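Local coordinates for protein acetyl-CoA acetyltransferase (Mycobacterium smegmatis, PDB 4EGV) that is a monomeric protein of the thiolase family that probably has acyltransferase activity, at residues Ala211-Arg214 with Leu215-Glu219; Pro305-Leu308 with Glu309-Asp312; Ala485-Asp489 with Glu490-Lys494. All coordinates share one frame; numbering follows the deposited sequence.

Contact 1 of 3, residues Ala211-Arg214 with Leu215-Glu219; sequences ADYR and LAMAE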
loop_
_atom_site.group_PDB
_atom_site.type_symbol
_atom_site.label_atom_id
_atom_site.label_comp_id
_atom_site.label_asym_id
_atom_site.label_seq_id
_atom_site.Cartn_x
_atom_site.Cartn_y
_atom_site.Cartn_z
ATOM N N ALA A 211 0.224 -17.695 18.848
ATOM C CA ALA A 211 1.078 -16.832 19.680
ATOM C C ALA A 211 2.402 -16.500 19.030
ATOM O O ALA A 211 2.886 -15.399 19.207
ATOM C CB ALA A 211 1.311 -17.444 21.070
ATOM N N ASP A 212 2.981 -17.452 18.296
ATOM C CA ASP A 212 4.239 -17.248 17.563
ATOM C C ASP A 212 4.125 -16.181 16.455
ATOM O O ASP A 212 4.998 -15.320 16.289
ATOM C CB ASP A 212 4.713 -18.574 16.952
ATOM C CG ASP A 212 5.729 -19.343 17.839
ATOM O OD1 ASP A 212 6.269 -18.780 18.812
ATOM O OD2 ASP A 212 5.988 -20.535 17.527
ATOM N N TYR A 213 3.027 -16.264 15.705
ATOM C CA TYR A 213 2.721 -15.342 14.635
ATOM C C TYR A 213 2.433 -13.971 15.191
ATOM O O TYR A 213 2.853 -12.975 14.647
ATOM C CB TYR A 213 1.538 -15.841 13.838
ATOM C CG TYR A 213 1.441 -15.162 12.507
ATOM C CD1 TYR A 213 2.161 -15.626 11.404
ATOM C CD2 TYR A 213 0.646 -14.025 12.344
ATOM C CE1 TYR A 213 2.075 -14.984 10.194
ATOM C CE2 TYR A 213 0.567 -13.371 11.142
ATOM C CZ TYR A 213 1.275 -13.843 10.071
ATOM O OH TYR A 213 1.161 -13.164 8.876
ATOM N N ARG A 214 1.716 -13.913 16.292
ATOM C CA ARG A 214 1.478 -12.643 16.917
ATOM C C ARG A 214 2.790 -11.951 17.327
ATOM O O ARG A 214 2.894 -10.736 17.270
ATOM C CB ARG A 214 0.494 -12.785 18.078
ATOM C CG ARG A 214 0.042 -11.450 18.602
ATOM C CD ARG A 214 -1.381 -11.307 19.017
ATOM N NE ARG A 214 -1.729 -11.737 20.373
ATOM C CZ ARG A 214 -2.570 -12.729 20.635
ATOM N NH1 ARG A 214 -3.132 -13.417 19.662
ATOM N NH2 ARG A 214 -2.857 -13.045 21.868
ATOM N N LEU A 215 3.806 -12.735 17.681
ATOM C CA LEU A 215 5.127 -12.186 18.008
ATOM C C LEU A 215 5.836 -11.656 16.767
ATOM O O LEU A 215 6.484 -10.599 16.811
ATOM C CB LEU A 215 5.990 -13.225 18.741
ATOM C CG LEU A 215 7.459 -12.923 19.065
ATOM C CD1 LEU A 215 7.606 -12.005 20.247
ATOM C CD2 LEU A 215 8.257 -14.199 19.276
ATOM N N ALA A 216 5.714 -12.391 15.665
ATOM C CA ALA A 216 6.334 -11.981 14.427
ATOM C C ALA A 216 5.809 -10.616 13.979
ATOM O O ALA A 216 6.595 -9.754 13.582
ATOM C CB ALA A 216 6.120 -13.041 13.346
HETATM N N MSE A 217 4.482 -10.442 14.051
HETATM C CA MSE A 217 3.796 -9.190 13.718
HETATM C C MSE A 217 4.211 -8.011 14.595
HETATM O O MSE A 217 4.356 -6.892 14.117
HETATM C CB MSE A 217 2.298 -9.343 13.868
HETATM C CG MSE A 217 1.615 -10.113 12.810
HETATM SE SE MSE A 217 -0.381 -10.061 12.973
HETATM C CE MSE A 217 -0.689 -10.324 14.877
ATOM N N ALA A 218 4.338 -8.246 15.889
ATOM C CA ALA A 218 4.788 -7.221 16.782
ATOM C C ALA A 218 6.254 -6.870 16.533
ATOM O O ALA A 218 6.618 -5.717 16.648
ATOM C CB ALA A 218 4.547 -7.640 18.197
ATOM N N GLU A 219 7.073 -7.853 16.159
ATOM C CA GLU A 219 8.497 -7.622 15.870
ATOM C C GLU A 219 8.776 -6.931 14.554
ATOM O O GLU A 219 9.789 -6.252 14.398
ATOM C CB GLU A 219 9.318 -8.909 15.966
ATOM C CG GLU A 219 9.731 -9.210 17.398
ATOM C CD GLU A 219 10.733 -10.342 17.540
ATOM O OE1 GLU A 219 10.565 -11.410 16.898
ATOM O OE2 GLU A 219 11.675 -10.161 18.348
#

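Contact 2 of 3, residues Pro305-Leu308 with Glu309-Asp312; sequences PKLL and ERAD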
loop_
_atom_site.group_PDB
_atom_site.type_symbol
_atom_site.label_atom_id
_atom_site.label_comp_id
_atom_site.label_asym_id
_atom_site.label_seq_id
_atom_site.Cartn_x
_atom_site.Cartn_y
_atom_site.Cartn_z
ATOM N N PRO A 305 -5.666 -11.357 -9.147
ATOM C CA PRO A 305 -7.077 -11.686 -9.408
ATOM C C PRO A 305 -7.868 -11.642 -8.108
ATOM O O PRO A 305 -7.255 -11.536 -7.060
ATOM C CB PRO A 305 -7.003 -13.103 -9.979
ATOM C CG PRO A 305 -5.701 -13.666 -9.477
ATOM C CD PRO A 305 -4.776 -12.521 -9.343
ATOM N N LYS A 306 -9.198 -11.710 -8.157
ATOM C CA LYS A 306 -10.001 -11.611 -6.925
ATOM C C LYS A 306 -9.546 -12.604 -5.918
ATOM O O LYS A 306 -9.057 -13.656 -6.249
ATOM C CB LYS A 306 -11.514 -11.782 -7.116
ATOM C CG LYS A 306 -11.968 -12.282 -8.448
ATOM C CD LYS A 306 -13.466 -12.034 -8.633
ATOM C CE LYS A 306 -13.695 -11.217 -9.908
ATOM N NZ LYS A 306 -14.830 -10.274 -9.761
ATOM N N LEU A 307 -9.784 -12.250 -4.674
ATOM C CA LEU A 307 -9.320 -12.980 -3.543
ATOM C C LEU A 307 -9.595 -14.462 -3.610
ATOM O O LEU A 307 -8.759 -15.206 -3.403
ATOM C CB LEU A 307 -9.827 -12.350 -2.257
ATOM C CG LEU A 307 -9.459 -13.058 -0.978
ATOM C CD1 LEU A 307 -8.001 -13.164 -0.873
ATOM C CD2 LEU A 307 -10.022 -12.305 0.174
ATOM N N LEU A 308 -10.729 -14.956 -3.933
ATOM C CA LEU A 308 -10.851 -16.410 -3.864
ATOM C C LEU A 308 -10.276 -17.250 -5.037
ATOM O O LEU A 308 -10.361 -18.473 -5.030
ATOM C CB LEU A 308 -12.314 -16.678 -3.749
ATOM C CG LEU A 308 -13.070 -16.759 -2.431
ATOM C CD1 LEU A 308 -12.304 -17.008 -1.166
ATOM C CD2 LEU A 308 -14.292 -15.870 -2.343
ATOM N N GLU A 309 -9.739 -16.584 -6.052
ATOM C CA GLU A 309 -9.179 -17.245 -7.229
ATOM C C GLU A 309 -7.680 -17.526 -7.050
ATOM O O GLU A 309 -7.116 -18.361 -7.747
ATOM C CB GLU A 309 -9.406 -16.376 -8.481
ATOM C CG GLU A 309 -10.831 -16.417 -9.088
ATOM C CD GLU A 309 -11.099 -15.334 -10.187
ATOM O OE1 GLU A 309 -10.176 -14.557 -10.590
ATOM O OE2 GLU A 309 -12.266 -15.269 -10.658
ATOM N N ARG A 310 -7.053 -16.823 -6.104
ATOM C CA ARG A 310 -5.592 -16.846 -5.886
ATOM C C ARG A 310 -5.073 -18.207 -5.468
ATOM O O ARG A 310 -5.659 -18.853 -4.598
ATOM C CB ARG A 310 -5.155 -15.791 -4.854
ATOM C CG ARG A 310 -5.454 -14.404 -5.263
ATOM C CD ARG A 310 -5.057 -13.380 -4.253
ATOM N NE ARG A 310 -5.663 -12.111 -4.642
ATOM C CZ ARG A 310 -5.672 -11.001 -3.927
ATOM N NH1 ARG A 310 -5.066 -10.939 -2.743
ATOM N NH2 ARG A 310 -6.290 -9.954 -4.429
ATOM N N ALA A 311 -3.963 -18.619 -6.085
ATOM C CA ALA A 311 -3.343 -19.923 -5.841
ATOM C C ALA A 311 -3.034 -20.124 -4.341
ATOM O O ALA A 311 -3.308 -21.165 -3.757
ATOM C CB ALA A 311 -2.103 -20.094 -6.710
ATOM N N ASP A 312 -2.481 -19.094 -3.723
ATOM C CA ASP A 312 -2.238 -19.096 -2.299
ATOM C C ASP A 312 -2.815 -17.818 -1.712
ATOM O O ASP A 312 -2.368 -16.736 -2.035
ATOM C CB ASP A 312 -0.744 -19.155 -2.040
ATOM C CG ASP A 312 -0.410 -19.589 -0.621
ATOM O OD1 ASP A 312 -1.346 -19.753 0.207
ATOM O OD2 ASP A 312 0.801 -19.766 -0.331
#

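Contact 3 of 3, residues Ala485-Asp489 with Glu490-Lys494; sequences AKTKD and EDLVK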
loop_
_atom_site.group_PDB
_atom_site.type_symbol
_atom_site.label_atom_id
_atom_site.label_comp_id
_atom_site.label_asym_id
_atom_site.label_seq_id
_atom_site.Cartn_x
_atom_site.Cartn_y
_atom_site.Cartn_z
ATOM N N ALA A 485 -17.958 -18.901 4.328
ATOM C CA ALA A 485 -19.012 -19.123 5.306
ATOM C C ALA A 485 -18.916 -18.184 6.508
ATOM O O ALA A 485 -17.827 -17.747 6.912
ATOM C CB ALA A 485 -19.047 -20.565 5.751
ATOM N N LYS A 486 -20.083 -17.876 7.058
ATOM C CA LYS A 486 -20.215 -17.035 8.220
ATOM C C LYS A 486 -20.754 -17.905 9.359
ATOM O O LYS A 486 -21.502 -18.842 9.123
ATOM C CB LYS A 486 -21.203 -15.929 7.902
ATOM C CG LYS A 486 -21.160 -14.757 8.867
ATOM C CD LYS A 486 -22.569 -14.259 9.262
ATOM C CE LYS A 486 -22.888 -12.898 8.655
ATOM N NZ LYS A 486 -24.334 -12.728 8.388
ATOM N N THR A 487 -20.399 -17.587 10.594
ATOM C CA THR A 487 -20.736 -18.454 11.721
ATOM C C THR A 487 -20.849 -17.695 13.058
ATOM O O THR A 487 -20.003 -16.857 13.415
ATOM C CB THR A 487 -19.761 -19.721 11.816
ATOM O OG1 THR A 487 -20.257 -20.678 12.754
ATOM C CG2 THR A 487 -18.361 -19.349 12.238
ATOM N N LYS A 488 -21.916 -17.989 13.790
ATOM C CA LYS A 488 -22.040 -17.510 15.161
ATOM C C LYS A 488 -22.200 -18.649 16.148
ATOM O O LYS A 488 -22.356 -18.422 17.349
ATOM C CB LYS A 488 -23.211 -16.548 15.300
ATOM C CG LYS A 488 -22.988 -15.318 14.505
ATOM C CD LYS A 488 -24.000 -14.254 14.716
ATOM C CE LYS A 488 -23.844 -13.274 13.583
ATOM N NZ LYS A 488 -24.167 -11.893 13.966
ATOM N N ASP A 489 -22.225 -19.867 15.631
ATOM C CA ASP A 489 -22.170 -21.028 16.476
ATOM C C ASP A 489 -21.100 -20.830 17.587
ATOM O O ASP A 489 -19.925 -20.613 17.319
ATOM C CB ASP A 489 -21.945 -22.273 15.608
ATOM C CG ASP A 489 -21.471 -23.463 16.402
ATOM O OD1 ASP A 489 -22.304 -24.118 17.093
ATOM O OD2 ASP A 489 -20.254 -23.752 16.323
ATOM N N GLU A 490 -21.558 -20.855 18.836
ATOM C CA GLU A 490 -20.715 -20.753 20.023
ATOM C C GLU A 490 -19.523 -21.750 19.966
ATOM O O GLU A 490 -18.402 -21.376 20.292
ATOM C CB GLU A 490 -21.622 -20.877 21.281
ATOM C CG GLU A 490 -20.964 -21.079 22.696
ATOM C CD GLU A 490 -22.022 -21.343 23.852
ATOM O OE1 GLU A 490 -22.615 -20.365 24.374
ATOM O OE2 GLU A 490 -22.258 -22.519 24.249
ATOM N N ASP A 491 -19.749 -22.987 19.509
ATOM C CA ASP A 491 -18.668 -24.007 19.496
ATOM C C ASP A 491 -17.507 -23.698 18.516
ATOM O O ASP A 491 -16.322 -23.760 18.887
ATOM C CB ASP A 491 -19.220 -25.444 19.242
ATOM C CG ASP A 491 -20.011 -26.020 20.447
ATOM O OD1 ASP A 491 -19.417 -26.278 21.546
ATOM O OD2 ASP A 491 -21.246 -26.222 20.259
ATOM N N LEU A 492 -17.866 -23.382 17.273
ATOM C CA LEU A 492 -16.924 -23.087 16.202
ATOM C C LEU A 492 -16.113 -21.830 16.460
ATOM O O LEU A 492 -14.897 -21.807 16.256
ATOM C CB LEU A 492 -17.651 -22.974 14.862
ATOM C CG LEU A 492 -16.834 -22.939 13.565
ATOM C CD1 LEU A 492 -15.599 -23.822 13.581
ATOM C CD2 LEU A 492 -17.655 -23.230 12.337
ATOM N N VAL A 493 -16.782 -20.796 16.935
ATOM C CA VAL A 493 -16.143 -19.528 17.232
ATOM C C VAL A 493 -15.115 -19.641 18.367
ATOM O O VAL A 493 -14.113 -18.954 18.369
ATOM C CB VAL A 493 -17.230 -18.411 17.464
ATOM C CG1 VAL A 493 -16.629 -17.102 17.960
ATOM C CG2 VAL A 493 -18.014 -18.163 16.182
ATOM N N LYS A 494 -15.356 -20.521 19.317
ATOM C CA LYS A 494 -14.409 -20.773 20.397
ATOM C C LYS A 494 -13.089 -21.343 19.819
ATOM O O LYS A 494 -12.004 -20.936 20.231
ATOM C CB LYS A 494 -15.067 -21.726 21.420
ATOM C CG LYS A 494 -14.299 -22.011 22.693
ATOM C CD LYS A 494 -15.214 -22.635 23.761
ATOM C CE LYS A 494 -14.719 -22.214 25.177
ATOM N NZ LYS A 494 -15.321 -23.020 26.255
#

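Contact 1 of 3, residues Ala211-Arg214 with Leu215-Glu219
Four successive i-to-i+4 backbone hydrogen bonds tie A211-R214 to L215-E219 as neighbouring turns of one α-helix, from the N-H groups of L215, A216, M217 and A218 back to the carbonyls of A211, D212, Y213 and R214. The straightest is M217 N to Y213 O, 3.1 Å long with an angle of 170° at the hydrogen. The same two residues meet through their side chains. The ring of Y213 and the chain of M217, a selenomethionine, run across each other at about a right angle, and CE2 of the tyrosine lies 3.8 Å from CG of M217. The selenium follows, 3.9 Å from Y213 CE2 and 5.1 Å from the ring centroid, in an oblique Met-aromatic contact of the i, i+4 kind that a helix readily brings about. M217 has its CG anti to its carbonyl carbon (chi1 -75°), which sends the chain back toward the preceding turn. A bend at the last torsion then lays its methyl CE beside R214, 4.0 Å from CG of that arginine. A long, flexible, apolar chain suits this place, because it can fill the angle between an aromatic ring and the aliphatic stem of an arginine, while M217 also packs on F351 of helix 348-357. Tyrosine offers a broad apolar ring for such burial and still ends in a hydroxyl, which hydrogen-bonds to E199 in the preceding helix 191-206. The small A218 leaves room for V242 and L245 of helix 242-246 to approach, whereas D212, exposed, carries a charge that suits its place.

Contact 2 of 3, residues Pro305-Leu308 with Glu309-Asp312
R310 reaches back over the turn to seize the carbonyl oxygen of P305 with two nitrogens at once. Its NE stands 3.0 Å from P305 O in a nearly straight bond, 163° at the hydrogen, and its NH2 lies 3.2 Å from that same P305 O. The acceptor sits in the guanidinium plane, only 2° out of it, so the side-on grip restrains the rotation of the group. CA of L307 lies over one face, 3.8 Å above the plane and offset toward the rim. Extended from CG to NE, the arginine has the length to span the turn, and its several coplanar donors suit a buried place among carbonyls: NH1 hydrogen-bonds to I411 O. Next to this grip the backbone closes in a type I beta turn, K306 to E309, with E309 N bonded to K306 O at 3.0 Å, in the loop from strand 294-303 of the thiolase fold toward helix 317-330. E309 extends its carboxylate back alongside P305 and K306, its CG anti to its carbonyl carbon (chi1 -78°). Its OE1 comes 3.5 Å from P305 CB, and its CD lies 3.6 Å from K306 CG. Both are contacts with aliphatic carbon; the K306 amino group leads away, leaving at most a diffuse attraction to the acid. Further out, R482 donates to the L308 and R310 carbonyls, joining the loop to strand 482-487.

Contact 3 of 3, residues Ala485-Asp489 with Glu490-Lys494
With CG anti to its backbone N (chi1 163°), D489 swings its carboxylate over the start of the following helix, where OD2 accepts from L492 N. T487 has OG1 anti to its own N, which sets hydroxyl and methyl together against the side chain of L492. The capping bond from L492 N to D489 OD2 measures 2.6 Å, with 157° at the hydrogen. It uses the anti side of the oxygen, and the donor stands 33° out of the carboxylate plane. The D489 main chain joins in: its carbonyl O receives V493 N at 3.2 Å, and this is the first full helical turn. A short acidic side chain suits the position, since it can bend round to an N-H of the first turn, which has no carbonyl of a preceding helical turn to bond to, and its negative charge is probably stabilised by the positive end of the helix dipole. D491, also acidic and in the first turn, has its OD2 3.9 Å from D489 OD1, a proximity of like charges that the helix end and solvent may ease. On the inner side, L492 CD2 packs 3.7 Å from T487 OG1 and 3.9 Å from T487 CG2, while V493 CG2 rests 3.6 Å from T487 O. Branched T487 serves strand and packing alike, and its hydroxyl bonds to A517 O of strand 516-519, where L492 also packs. D489 is thus an aspartate N-cap where strand 482-487 passes into helix 490-498, in an additional C-terminal domain whose five-stranded antiparallel sheet, with this helix between its third and fourth strands, is consistent with an OB fold.

All three contacts are local and each mixes buried with exposed residues, but they hold different elements. Contact 1 lies within one helix, contact 2 within an irregular loop, and contact 3 joins a strand to a helix. Their chemistry follows: a regular helical backbone with selenium and aromatic packing in the first, a side chain gripping a carbonyl where no helix or strand orders the backbone in the second, and a carboxylate cap at a helix start in the third. The centre of contact 3 lies farthest from the centre of the chain, about 32 Å. Contacts 2 and 3 approach to about 8 Å between nearest atoms, and strand 482-487, which begins with R482, bears on both.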